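Local coordinates for MsStt7d protein (Micromonas, PDB 4IX3) that is a state transition kinase homolog whose catalytic domain, with the canonical protein kinase fold, binds ADP and magnesium and probably phosphorylates protein substrates using ATP, at residues B[34-39]-B[46-51]; B[82-87]-B[109-114]. One frame throughout, in Å; residues are numbered along the deposited sequence.

Contact 1: residues B[34-39]-B[46-51]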
loop_
_atom_site.group_PDB
_atom_site.type_symbol
_atom_site.label_atom_id
_atom_site.label_comp_id
_atom_site.label_asym_id
_atom_site.label_seq_id
_atom_site.Cartn_x
_atom_site.Cartn_y
_atom_site.Cartn_z
ATOM N N GLY B 34 -3.160 -3.221 -4.232
ATOM C CA GLY B 34 -4.019 -2.973 -5.395
ATOM C C GLY B 34 -4.724 -1.633 -5.412
ATOM O O GLY B 34 -4.650 -0.851 -4.445
ATOM N N THR B 35 -5.408 -1.357 -6.507
ATOM C CA THR B 35 -6.127 -0.111 -6.675
ATOM C C THR B 35 -7.538 -0.430 -7.107
ATOM O O THR B 35 -7.740 -1.253 -8.013
ATOM C CB THR B 35 -5.460 0.798 -7.729
ATOM O OG1 THR B 35 -4.054 0.903 -7.407
ATOM C CG2 THR B 35 -6.061 2.188 -7.725
ATOM N N VAL B 36 -8.518 0.173 -6.445
ATOM C CA VAL B 36 -9.947 -0.039 -6.741
ATOM C C VAL B 36 -10.462 1.192 -7.479
ATOM O O VAL B 36 -10.170 2.321 -7.085
ATOM C CB VAL B 36 -10.763 -0.335 -5.452
ATOM C CG1 VAL B 36 -12.227 -0.501 -5.830
ATOM C CG2 VAL B 36 -10.226 -1.587 -4.772
ATOM N N PHE B 37 -11.221 0.970 -8.545
ATOM C CA PHE B 37 -11.869 2.024 -9.290
ATOM C C PHE B 37 -13.382 1.746 -9.374
ATOM O O PHE B 37 -13.804 0.604 -9.312
ATOM C CB PHE B 37 -11.357 2.006 -10.736
ATOM C CG PHE B 37 -9.888 2.264 -10.878
ATOM C CD1 PHE B 37 -9.440 3.519 -11.212
ATOM C CD2 PHE B 37 -8.979 1.235 -10.735
ATOM C CE1 PHE B 37 -8.078 3.753 -11.321
ATOM C CE2 PHE B 37 -7.606 1.439 -10.913
ATOM C CZ PHE B 37 -7.174 2.706 -11.219
ATOM N N ARG B 38 -14.195 2.780 -9.546
ATOM C CA ARG B 38 -15.595 2.546 -9.948
ATOM C C ARG B 38 -15.604 2.273 -11.450
ATOM O O ARG B 38 -14.736 2.732 -12.188
ATOM C CB ARG B 38 -16.460 3.770 -9.698
ATOM C CG ARG B 38 -16.732 4.055 -8.243
ATOM C CD ARG B 38 -17.655 5.252 -8.280
ATOM N NE ARG B 38 -17.920 5.768 -6.945
ATOM C CZ ARG B 38 -17.111 6.607 -6.306
ATOM N NH1 ARG B 38 -15.987 7.000 -6.893
ATOM N NH2 ARG B 38 -17.399 7.008 -5.066
ATOM N N GLY B 39 -16.613 1.551 -11.917
ATOM C CA GLY B 39 -16.798 1.369 -13.353
ATOM C C GLY B 39 -18.259 1.107 -13.662
ATOM O O GLY B 39 -19.117 1.095 -12.779
ATOM N N ASP B 46 -23.546 -0.572 -12.157
ATOM C CA ASP B 46 -22.439 -0.000 -11.383
ATOM C C ASP B 46 -21.590 -1.092 -10.757
ATOM O O ASP B 46 -22.091 -1.981 -10.068
ATOM C CB ASP B 46 -23.033 0.901 -10.311
ATOM C CG ASP B 46 -23.718 2.096 -10.907
ATOM O OD1 ASP B 46 -23.281 2.579 -11.968
ATOM O OD2 ASP B 46 -24.715 2.580 -10.353
ATOM N N VAL B 47 -20.290 -1.030 -11.042
ATOM C CA VAL B 47 -19.391 -2.047 -10.557
ATOM C C VAL B 47 -18.184 -1.393 -9.876
ATOM O O VAL B 47 -17.974 -0.176 -10.010
ATOM C CB VAL B 47 -18.903 -3.007 -11.688
ATOM C CG1 VAL B 47 -20.126 -3.769 -12.209
ATOM C CG2 VAL B 47 -18.179 -2.280 -12.804
ATOM N N VAL B 48 -17.403 -2.224 -9.194
ATOM C CA VAL B 48 -16.114 -1.810 -8.633
ATOM C C VAL B 48 -15.087 -2.771 -9.229
ATOM O O VAL B 48 -15.364 -3.942 -9.425
ATOM C CB VAL B 48 -16.184 -1.872 -7.099
ATOM C CG1 VAL B 48 -14.811 -1.813 -6.480
ATOM C CG2 VAL B 48 -17.019 -0.718 -6.582
ATOM N N LEU B 49 -13.905 -2.249 -9.534
ATOM C CA LEU B 49 -12.878 -2.940 -10.314
ATOM C C LEU B 49 -11.557 -2.805 -9.561
ATOM O O LEU B 49 -11.245 -1.720 -9.084
ATOM C CB LEU B 49 -12.703 -2.229 -11.670
ATOM C CG LEU B 49 -13.896 -2.415 -12.624
ATOM C CD1 LEU B 49 -13.957 -1.256 -13.602
ATOM C CD2 LEU B 49 -13.785 -3.789 -13.261
ATOM N N LYS B 50 -10.802 -3.877 -9.473
ATOM C CA LYS B 50 -9.497 -3.808 -8.783
ATOM C C LYS B 50 -8.420 -4.410 -9.648
ATOM O O LYS B 50 -8.613 -5.508 -10.195
ATOM C CB LYS B 50 -9.528 -4.610 -7.459
ATOM C CG LYS B 50 -8.236 -4.455 -6.635
ATOM C CD LYS B 50 -8.374 -5.101 -5.248
ATOM C CE LYS B 50 -7.109 -4.892 -4.465
ATOM N NZ LYS B 50 -7.227 -5.540 -3.096
ATOM N N ASN B 51 -7.253 -3.744 -9.683
ATOM C CA ASN B 51 -6.074 -4.376 -10.274
ATOM C C ASN B 51 -4.907 -4.307 -9.272
ATOM O O ASN B 51 -5.067 -3.756 -8.168
ATOM C CB ASN B 51 -5.699 -3.766 -11.634
ATOM C CG ASN B 51 -5.109 -2.363 -11.518
ATOM O OD1 ASN B 51 -5.210 -1.701 -10.462
ATOM N ND2 ASN B 51 -4.500 -1.892 -12.621
HETATM O O HOH W 1 -5.057 -3.738 -1.653
HETATM O O HOH W 2 -3.097 -0.134 -9.745
HETATM O O HOH W 3 -20.517 3.305 -11.719
#
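Lys50 lies against Thr35, Val36 and Gly34 on the neighbouring strand of a beta hairpin, and its side chain can be followed outward atom by atom. CB sits by the carbonyl of Thr35 and Val36 CG2. With CG anti to the backbone N (chi1 -174°), CG comes 3.5 Å from Thr35 O and also touches Val36 CG2, which CD meets in turn at 4.0 Å. The chain stays extended, and CE reaches Gly34 CA at 3.8 Å, where a side chain on Gly34 would collide with it. NZ donates to a water 3.2 Å away, which Gly34 N meets only weakly, and forms a salt bridge with Glu66. Between the strands, six backbone hydrogen bonds join Thr35, Phe37 and Gly39 to Asn51, Leu49 and Val47, the shortest from Phe37 N to Leu49 O at 2.7 Å. On the face opposite to that of Lys50, Thr35 and Asn51 lie side by side and point the same way; one water bridges Thr35 OG1 and Asn51 OD1, 2.7 Å from each. Asn51 OD1 also lies in plane at the edge of the Phe37 ring, 4.0 Å from CE2. An alanine in place of Lys50 would probably leave Glu66 without its charged mate and Val36 CG2 without the CG and CD methylenes packed on it. The hairpin thus carries the lysine of the nucleotide site along the backbone of Gly34 and Thr35 and the CG2 methyl of Val36, its ammonium held by Glu66 as in the strand-to-helix lysine–glutamate pair of active protein kinases, close to the magnesium ligand Asp188.

Contact 2: residues B[82-87]-B[109-114]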
loop_
_atom_site.group_PDB
_atom_site.type_symbol
_atom_site.label_atom_id
_atom_site.label_comp_id
_atom_site.label_asym_id
_atom_site.label_seq_id
_atom_site.Cartn_x
_atom_site.Cartn_y
_atom_site.Cartn_z
ATOM N N ALA B 82 -19.580 -8.098 -0.797
ATOM C CA ALA B 82 -19.968 -7.585 -2.098
ATOM C C ALA B 82 -19.953 -8.699 -3.156
ATOM O O ALA B 82 -19.020 -9.540 -3.221
ATOM C CB ALA B 82 -19.028 -6.491 -2.548
ATOM N N ARG B 83 -21.003 -8.702 -3.998
ATOM C CA ARG B 83 -21.158 -9.789 -4.966
ATOM C C ARG B 83 -20.006 -9.788 -5.982
ATOM O O ARG B 83 -19.721 -8.772 -6.606
ATOM C CB ARG B 83 -22.488 -9.598 -5.696
ATOM C CG ARG B 83 -22.722 -10.609 -6.833
ATOM C CD ARG B 83 -24.183 -10.591 -7.333
ATOM N NE ARG B 83 -24.667 -9.249 -7.692
ATOM C CZ ARG B 83 -24.643 -8.727 -8.922
ATOM N NH1 ARG B 83 -24.163 -9.442 -9.941
ATOM N NH2 ARG B 83 -25.176 -7.513 -9.116
ATOM N N PHE B 84 -19.387 -10.954 -6.113
ATOM C CA PHE B 84 -18.205 -11.116 -6.958
ATOM C C PHE B 84 -18.656 -11.465 -8.368
ATOM O O PHE B 84 -19.326 -12.490 -8.599
ATOM C CB PHE B 84 -17.319 -12.214 -6.391
ATOM C CG PHE B 84 -16.067 -12.487 -7.188
ATOM C CD1 PHE B 84 -15.182 -11.444 -7.499
ATOM C CD2 PHE B 84 -15.758 -13.783 -7.593
ATOM C CE1 PHE B 84 -14.009 -11.714 -8.229
ATOM C CE2 PHE B 84 -14.551 -14.049 -8.238
ATOM C CZ PHE B 84 -13.702 -13.011 -8.579
ATOM N N MET B 85 -18.188 -10.706 -9.351
ATOM C CA MET B 85 -18.626 -10.897 -10.744
ATOM C C MET B 85 -17.537 -11.508 -11.607
ATOM O O MET B 85 -17.821 -11.839 -12.763
ATOM C CB MET B 85 -19.056 -9.544 -11.320
ATOM C CG MET B 85 -20.267 -8.974 -10.574
ATOM S SD MET B 85 -20.791 -7.325 -11.117
ATOM C CE MET B 85 -21.617 -7.652 -12.679
ATOM N N GLY B 86 -16.379 -11.851 -11.051
ATOM C CA GLY B 86 -15.338 -12.566 -11.789
ATOM C C GLY B 86 -14.123 -11.726 -12.102
ATOM O O GLY B 86 -13.834 -10.746 -11.413
ATOM N N CYS B 87 -13.366 -12.177 -13.087
ATOM C CA CYS B 87 -12.127 -11.524 -13.454
ATOM C C CYS B 87 -12.148 -11.086 -14.905
ATOM O O CYS B 87 -12.979 -11.568 -15.673
ATOM C CB CYS B 87 -10.930 -12.432 -13.171
ATOM S SG CYS B 87 -10.769 -13.803 -14.326
ATOM N N LEU B 109 -10.198 -7.727 -11.099
ATOM C CA LEU B 109 -11.376 -8.342 -10.451
ATOM C C LEU B 109 -12.518 -7.357 -10.515
ATOM O O LEU B 109 -12.332 -6.130 -10.482
ATOM C CB LEU B 109 -11.027 -8.663 -8.996
ATOM C CG LEU B 109 -9.787 -9.516 -8.805
ATOM C CD1 LEU B 109 -9.635 -9.867 -7.324
ATOM C CD2 LEU B 109 -9.846 -10.790 -9.662
ATOM N N MET B 110 -13.757 -7.880 -10.508
ATOM C CA MET B 110 -14.942 -7.044 -10.582
ATOM C C MET B 110 -16.003 -7.518 -9.581
ATOM O O MET B 110 -16.209 -8.726 -9.414
ATOM C CB MET B 110 -15.513 -7.071 -12.009
ATOM C CG MET B 110 -16.625 -6.050 -12.248
ATOM S SD MET B 110 -17.053 -5.858 -13.993
ATOM C CE MET B 110 -18.037 -7.337 -14.250
ATOM N N TRP B 111 -16.608 -6.526 -8.935
ATOM C CA TRP B 111 -17.739 -6.757 -8.027
ATOM C C TRP B 111 -18.886 -5.846 -8.379
ATOM O O TRP B 111 -18.689 -4.753 -8.932
ATOM C CB TRP B 111 -17.353 -6.474 -6.571
ATOM C CG TRP B 111 -16.245 -7.328 -6.057
ATOM C CD1 TRP B 111 -16.298 -8.453 -5.287
ATOM C CD2 TRP B 111 -14.822 -7.038 -6.226
ATOM N NE1 TRP B 111 -15.025 -8.877 -4.953
ATOM C CE2 TRP B 111 -14.099 -8.072 -5.537
ATOM C CE3 TRP B 111 -14.106 -6.021 -6.880
ATOM C CZ2 TRP B 111 -12.711 -8.039 -5.434
ATOM C CZ3 TRP B 111 -12.728 -5.985 -6.736
ATOM C CH2 TRP B 111 -12.054 -6.979 -6.037
ATOM N N ALA B 112 -20.101 -6.197 -7.900
ATOM C CA ALA B 112 -21.166 -5.215 -7.911
ATOM C C ALA B 112 -20.795 -4.068 -6.962
ATOM O O ALA B 112 -20.191 -4.305 -5.901
ATOM C CB ALA B 112 -22.443 -5.828 -7.370
ATOM N N ASN B 113 -21.195 -2.852 -7.329
ATOM C CA ASN B 113 -21.127 -1.709 -6.429
ATOM C C ASN B 113 -22.345 -1.824 -5.495
ATOM O O ASN B 113 -23.490 -1.597 -5.922
ATOM C CB ASN B 113 -21.144 -0.399 -7.222
ATOM C CG ASN B 113 -20.982 0.806 -6.332
ATOM O OD1 ASN B 113 -21.253 0.722 -5.132
ATOM N ND2 ASN B 113 -20.532 1.924 -6.882
ATOM N N GLU B 114 -22.108 -2.211 -4.241
ATOM C CA GLU B 114 -23.188 -2.470 -3.290
ATOM C C GLU B 114 -23.728 -1.163 -2.693
ATOM O O GLU B 114 -24.747 -1.188 -1.983
ATOM C CB GLU B 114 -22.690 -3.389 -2.186
ATOM C CG GLU B 114 -22.270 -4.749 -2.729
ATOM C CD GLU B 114 -23.426 -5.642 -3.139
ATOM O OE1 GLU B 114 -24.585 -5.395 -2.716
ATOM O OE2 GLU B 114 -23.119 -6.721 -3.668
HETATM O O HOH W 4 -25.219 -7.543 -5.262
#
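The strands 84-87 and 109-112 run antiparallel at 163°, with a classic beta bulge where Met85 and Gly86 both face Met110: Met85 N donates to Met110 O (2.8 Å), and Met110 N to Gly86 O. Gly86 sits at backbone angles at which a CB would jam against the preceding carbonyl O, and its N lies over the centre of the Phe84 ring. That ring brings CD1 over one face of Trp111, 3.6 Å from NE1, the two planes inclined at 51°; Trp111 NE1 itself is bonded to Asn70 of helix 59-76. The two methionines also meet, Met110 CE lying 3.8 Å from Met85 CB, while Met85 SD rests 3.5 Å from Ala112 N. Beyond the end of strand 109-112, the bent side chain of Glu114 crosses to Arg83, where OE2 takes the backbone N-H at 2.9 Å on its anti side, almost straight. A water donates to the same OE2 and accepts from Arg83 NE, so the two opposite charges are linked through water. The Arg83 guanidinium lays one face over Ala112 CB, 3.7 Å from NH2. OE2 thus ties the residues after strand 109-112 to Arg83, just ahead of strand 84-90, while OE1 ties them to Lys185 through a salt bridge; Ala112 and Glu114 belong to the ADP site at the kinase hinge.

From the N terminus, strand 34-41 turns back into strand 45-52, and contact 1 closes that short hairpin before contact 2 begins. The chain then passes through helix 59-76 to strand 84-90 and returns, after a loop, as strand 106-112; contact 2 closes this second, longer loop. The two are in series, neither enclosing nor crossing the other. They join edge to edge in the antiparallel sheet of the N-terminal lobe: Val48 N probably bonds to Trp111 O, and Leu109 N to Lys50 O, while Trp111 packs on Lys50. Helix 59-76 is tied to both, through Glu66 at contact 1 and Asn70 at contact 2.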